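Local coordinates for Abbfa_003403 (Acinetobacter baumannii, PDB 4ZXH), which probably builds a peptide product as a four-domain nonribosomal peptide synthetase, with condensation, adenylation, peptidyl carrier and thioesterase domains in one chain, at residues Glu238-Ser241 against Ser242-Asn246; Glu1175-Asp1179 against Ala1180-Ser1184. One frame throughout, in Å; residues are numbered along the deposited sequence.

In the fold
Both contacts are local, each made within a single run of chain at the start of a helix, and they sit in different domains with centres about 91 Å apart, far from the chain's centre and on opposite sides of it. Contact 1 covers the first turns of helix 238-249 in the condensation domain; contact 2 runs from a loop into helix 1179-1191 in the thioesterase domain. Each is partly buried: Ser241 and Leu244 against a strand and two helices, Ala1180 and Leu1183 among helices alone. In contact 1 every residue already lies in the helix, and a serine hydroxyl adds to the backbone bonding. In contact 2 an aspartate caps the helix start, and an alanine of the incoming loop packs on leucine and methionine.

Contact 1: residues Glu238-Ser241 against Ser242-Asn246; sequences ESVS and SGLVN
Glu238 to Ser242, Ser239 to Gly243 and Val240 to Leu244 are joined by the i to i+4 backbone bonds of an alpha helix, the last with Leu244 N 2.9 Å from Val240 O; the next, from Val245 N to Ser241 O, is weak. One carbonyl carries a double load. Glu238 O accepts from Ser242 N and also from Ser242 OG, the hydroxyl lying 3.0 Å away, and the two donors come from opposite faces of the carbonyl plane. The hydroxyl gets there, on the exposed side of the helix, because OG lies beside its own backbone N (chi1 -60°), which folds it back over the preceding turn. On the apolar side, Val240 CG1 meets Leu244 CG at 4.1 Å, the two side chains crossing at a slant one turn apart. The Ser241 hydroxyl looks outside the helix segment: OG bonds to Val236 O and to Leu415 N, tying the helix start to strand 414-422 of the four-stranded sheet in the condensation domain. Val240 touches Ser443 of helix 428-447, and Leu244 fills in between Leu442 and Val446 of that helix and Leu255 and Leu258 of helix 255-271.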
loop_
_atom_site.group_PDB
_atom_site.type_symbol
_atom_site.label_atom_id
_atom_site.label_comp_id
_atom_site.label_asym_id
_atom_site.label_seq_id
_atom_site.Cartn_x
_atom_site.Cartn_y
_atom_site.Cartn_z
ATOM N N GLU A 238 2.449 -39.909 -11.241
ATOM C CA GLU A 238 1.386 -40.715 -11.811
ATOM C C GLU A 238 0.602 -41.395 -10.695
ATOM O O GLU A 238 -0.623 -41.502 -10.775
ATOM C CB GLU A 238 1.952 -41.744 -12.790
ATOM C CG GLU A 238 0.915 -42.735 -13.307
ATOM C CD GLU A 238 1.504 -43.774 -14.247
ATOM O OE1 GLU A 238 2.226 -44.670 -13.759
ATOM O OE2 GLU A 238 1.244 -43.692 -15.472
ATOM N N SER A 239 1.321 -41.842 -9.663
ATOM C CA SER A 239 0.725 -42.369 -8.433
ATOM C C SER A 239 -0.384 -41.458 -7.926
ATOM O O SER A 239 -1.562 -41.815 -7.938
ATOM C CB SER A 239 1.791 -42.509 -7.342
ATOM O OG SER A 239 3.023 -42.933 -7.898
ATOM N N VAL A 240 0.014 -40.267 -7.494
ATOM C CA VAL A 240 -0.908 -39.307 -6.913
ATOM C C VAL A 240 -1.981 -38.863 -7.917
ATOM O O VAL A 240 -3.147 -38.711 -7.552
ATOM C CB VAL A 240 -0.140 -38.070 -6.377
ATOM C CG1 VAL A 240 -1.101 -37.052 -5.762
ATOM C CG2 VAL A 240 0.937 -38.501 -5.371
ATOM N N SER A 241 -1.592 -38.660 -9.175
ATOM C CA SER A 241 -2.547 -38.273 -10.217
ATOM C C SER A 241 -3.714 -39.260 -10.313
ATOM O O SER A 241 -4.877 -38.864 -10.426
ATOM C CB SER A 241 -1.851 -38.166 -11.576
ATOM O OG SER A 241 -1.213 -36.913 -11.749
ATOM N N SER A 242 -3.390 -40.548 -10.264
ATOM C CA SER A 242 -4.399 -41.596 -10.281
ATOM C C SER A 242 -5.231 -41.563 -9.011
ATOM O O SER A 242 -6.460 -41.646 -9.063
ATOM C CB SER A 242 -3.745 -42.965 -10.441
ATOM O OG SER A 242 -3.024 -43.033 -11.658
ATOM N N GLY A 243 -4.554 -41.440 -7.871
ATOM C CA GLY A 243 -5.229 -41.369 -6.587
ATOM C C GLY A 243 -6.287 -40.280 -6.542
ATOM O O GLY A 243 -7.420 -40.526 -6.129
ATOM N N LEU A 244 -5.915 -39.081 -6.981
ATOM C CA LEU A 244 -6.836 -37.958 -7.033
ATOM C C LEU A 244 -8.084 -38.293 -7.834
ATOM O O LEU A 244 -9.196 -38.072 -7.358
ATOM C CB LEU A 244 -6.150 -36.728 -7.624
ATOM C CG LEU A 244 -5.001 -36.145 -6.799
ATOM C CD1 LEU A 244 -4.267 -35.083 -7.587
ATOM C CD2 LEU A 244 -5.522 -35.584 -5.505
ATOM N N VAL A 245 -7.904 -38.825 -9.041
ATOM C CA VAL A 245 -9.041 -39.250 -9.866
ATOM C C VAL A 245 -9.923 -40.267 -9.136
ATOM O O VAL A 245 -11.150 -40.164 -9.161
ATOM C CB VAL A 245 -8.582 -39.862 -11.216
ATOM C CG1 VAL A 245 -9.744 -40.569 -11.913
ATOM C CG2 VAL A 245 -7.982 -38.788 -12.123
ATOM N N ASN A 246 -9.307 -41.240 -8.476
ATOM C CA ASN A 246 -10.079 -42.227 -7.729
ATOM C C ASN A 246 -10.713 -41.615 -6.490
ATOM O O ASN A 246 -11.856 -41.915 -6.166
ATOM C CB ASN A 246 -9.212 -43.428 -7.341
ATOM C CG ASN A 246 -8.823 -44.280 -8.541
ATOM O OD1 ASN A 246 -9.437 -44.198 -9.610
ATOM N ND2 ASN A 246 -7.798 -45.103 -8.368
#

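Contact 2: residues Glu1175-Asp1179 against Ala1180-Ser1184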
loop_
_atom_site.group_PDB
_atom_site.type_symbol
_atom_site.label_atom_id
_atom_site.label_comp_id
_atom_site.label_asym_id
_atom_site.label_seq_id
_atom_site.Cartn_x
_atom_site.Cartn_y
_atom_site.Cartn_z
ATOM N N GLU A 1175 -19.828 53.657 -2.995
ATOM C CA GLU A 1175 -18.890 54.731 -2.672
ATOM C C GLU A 1175 -17.540 54.590 -3.364
ATOM O O GLU A 1175 -17.129 53.491 -3.762
ATOM C CB GLU A 1175 -18.635 54.775 -1.172
ATOM C CG GLU A 1175 -19.669 55.495 -0.336
ATOM C CD GLU A 1175 -19.643 55.010 1.110
ATOM O OE1 GLU A 1175 -18.674 54.300 1.483
ATOM O OE2 GLU A 1175 -20.588 55.336 1.869
ATOM N N ASP A 1176 -16.832 55.706 -3.478
ATOM C CA ASP A 1176 -15.483 55.684 -4.028
ATOM C C ASP A 1176 -14.558 54.982 -3.051
ATOM O O ASP A 1176 -14.689 55.138 -1.836
ATOM C CB ASP A 1176 -14.985 57.099 -4.335
ATOM C CG ASP A 1176 -15.489 57.613 -5.669
ATOM O OD1 ASP A 1176 -15.823 56.776 -6.544
ATOM O OD2 ASP A 1176 -15.561 58.849 -5.839
ATOM N N ALA A 1177 -13.638 54.191 -3.597
ATOM C CA ALA A 1177 -12.725 53.418 -2.782
ATOM C C ALA A 1177 -11.298 53.573 -3.265
ATOM O O ALA A 1177 -11.029 53.514 -4.469
ATOM C CB ALA A 1177 -13.132 51.940 -2.787
ATOM N N ASP A 1178 -10.386 53.782 -2.321
ATOM C CA ASP A 1178 -8.965 53.672 -2.606
ATOM C C ASP A 1178 -8.604 52.177 -2.680
ATOM O O ASP A 1178 -9.437 51.312 -2.410
ATOM C CB ASP A 1178 -8.130 54.413 -1.550
ATOM C CG ASP A 1178 -8.162 53.744 -0.167
ATOM O OD1 ASP A 1178 -9.062 52.921 0.095
ATOM O OD2 ASP A 1178 -7.281 54.063 0.673
ATOM N N ASP A 1179 -7.368 51.874 -3.045
ATOM C CA ASP A 1179 -6.995 50.507 -3.369
ATOM C C ASP A 1179 -7.076 49.597 -2.153
ATOM O O ASP A 1179 -7.495 48.456 -2.271
ATOM C CB ASP A 1179 -5.596 50.475 -3.984
ATOM C CG ASP A 1179 -5.506 51.288 -5.275
ATOM O OD1 ASP A 1179 -6.556 51.503 -5.937
ATOM O OD2 ASP A 1179 -4.381 51.712 -5.627
ATOM N N ALA A 1180 -6.711 50.107 -0.981
ATOM C CA ALA A 1180 -6.833 49.326 0.249
ATOM C C ALA A 1180 -8.278 48.948 0.527
ATOM O O ALA A 1180 -8.580 47.788 0.819
ATOM C CB ALA A 1180 -6.262 50.089 1.425
ATOM N N MET A 1181 -9.178 49.921 0.442
ATOM C CA MET A 1181 -10.596 49.633 0.638
ATOM C C MET A 1181 -11.094 48.583 -0.362
ATOM O O MET A 1181 -11.948 47.766 -0.026
ATOM C CB MET A 1181 -11.438 50.906 0.521
ATOM C CG MET A 1181 -12.879 50.745 1.002
ATOM S SD MET A 1181 -13.085 49.995 2.653
ATOM C CE MET A 1181 -12.946 51.492 3.648
ATOM N N LEU A 1182 -10.560 48.599 -1.584
ATOM C CA LEU A 1182 -11.057 47.687 -2.607
ATOM C C LEU A 1182 -10.654 46.271 -2.221
ATOM O O LEU A 1182 -11.452 45.337 -2.328
ATOM C CB LEU A 1182 -10.537 48.074 -3.995
ATOM C CG LEU A 1182 -11.271 49.275 -4.628
ATOM C CD1 LEU A 1182 -10.703 49.703 -5.984
ATOM C CD2 LEU A 1182 -12.751 48.946 -4.757
ATOM N N LEU A 1183 -9.427 46.128 -1.725
ATOM C CA LEU A 1183 -8.959 44.856 -1.189
ATOM C C LEU A 1183 -9.767 44.427 0.018
ATOM O O LEU A 1183 -10.098 43.248 0.165
ATOM C CB LEU A 1183 -7.490 44.933 -0.799
ATOM C CG LEU A 1183 -6.511 44.332 -1.792
ATOM C CD1 LEU A 1183 -5.151 44.308 -1.132
ATOM C CD2 LEU A 1183 -6.973 42.927 -2.177
ATOM N N SER A 1184 -10.079 45.373 0.897
ATOM C CA SER A 1184 -10.867 44.999 2.056
ATOM C C SER A 1184 -12.242 44.466 1.623
ATOM O O SER A 1184 -12.690 43.409 2.095
ATOM C CB SER A 1184 -11.030 46.163 3.007
ATOM O OG SER A 1184 -11.944 45.780 4.015
#
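Asp1178 and Met1181 make the capping bond that opens helix 1179-1191. Asp1178 stands at the N-cap, and its OD1 accepts from Met1181 N at 3.0 Å with an N-H...O angle of 156°. The donor sits above the carboxylate, 43° out of its plane. What puts OD1 there is the first torsion of Asp1178 (chi1 69°), which sets CG between the backbone N and the carbonyl carbon and brings the carboxylate over the start of the helix. The two side chains cross at about a right angle.

Backbone bonds take over from there. Asp1178 O accepts from Leu1182 N, and Asp1179 O from Leu1183 N, both at i to i+4 spacing, while a second approach of Leu1182 N to Asp1179 O is weak.

The apolar part belongs to Ala1177, whose methyl points toward the helix from the residue before the cap. Its CB packs 3.6 Å from Leu1182 CD2, the i to i+5 pair of a hydrophobic staple beside the polar cap, and additionally lies 3.9 Å from Met1181 CB. Bends at chi2 and chi3 carry the sulfur and its methyl off the loop, and the Met1181 side chain touches Ala1202 of helix 1202-1206. On the buried face, Ala1180 and Leu1183 pack on Met1213 of helix 1210-1223; Leu1182 meets Leu1244 of helix 1233-1251.

Besides the capping N-H taken by OD1, the Asp1178 carboxylate forms a salt bridge from OD2 to Arg1206 NE. Together, cap and salt bridge link the helix start to helix 1202-1206. The arginine and the positive end of the helix dipole would probably also favour the ionised form of this carboxylate.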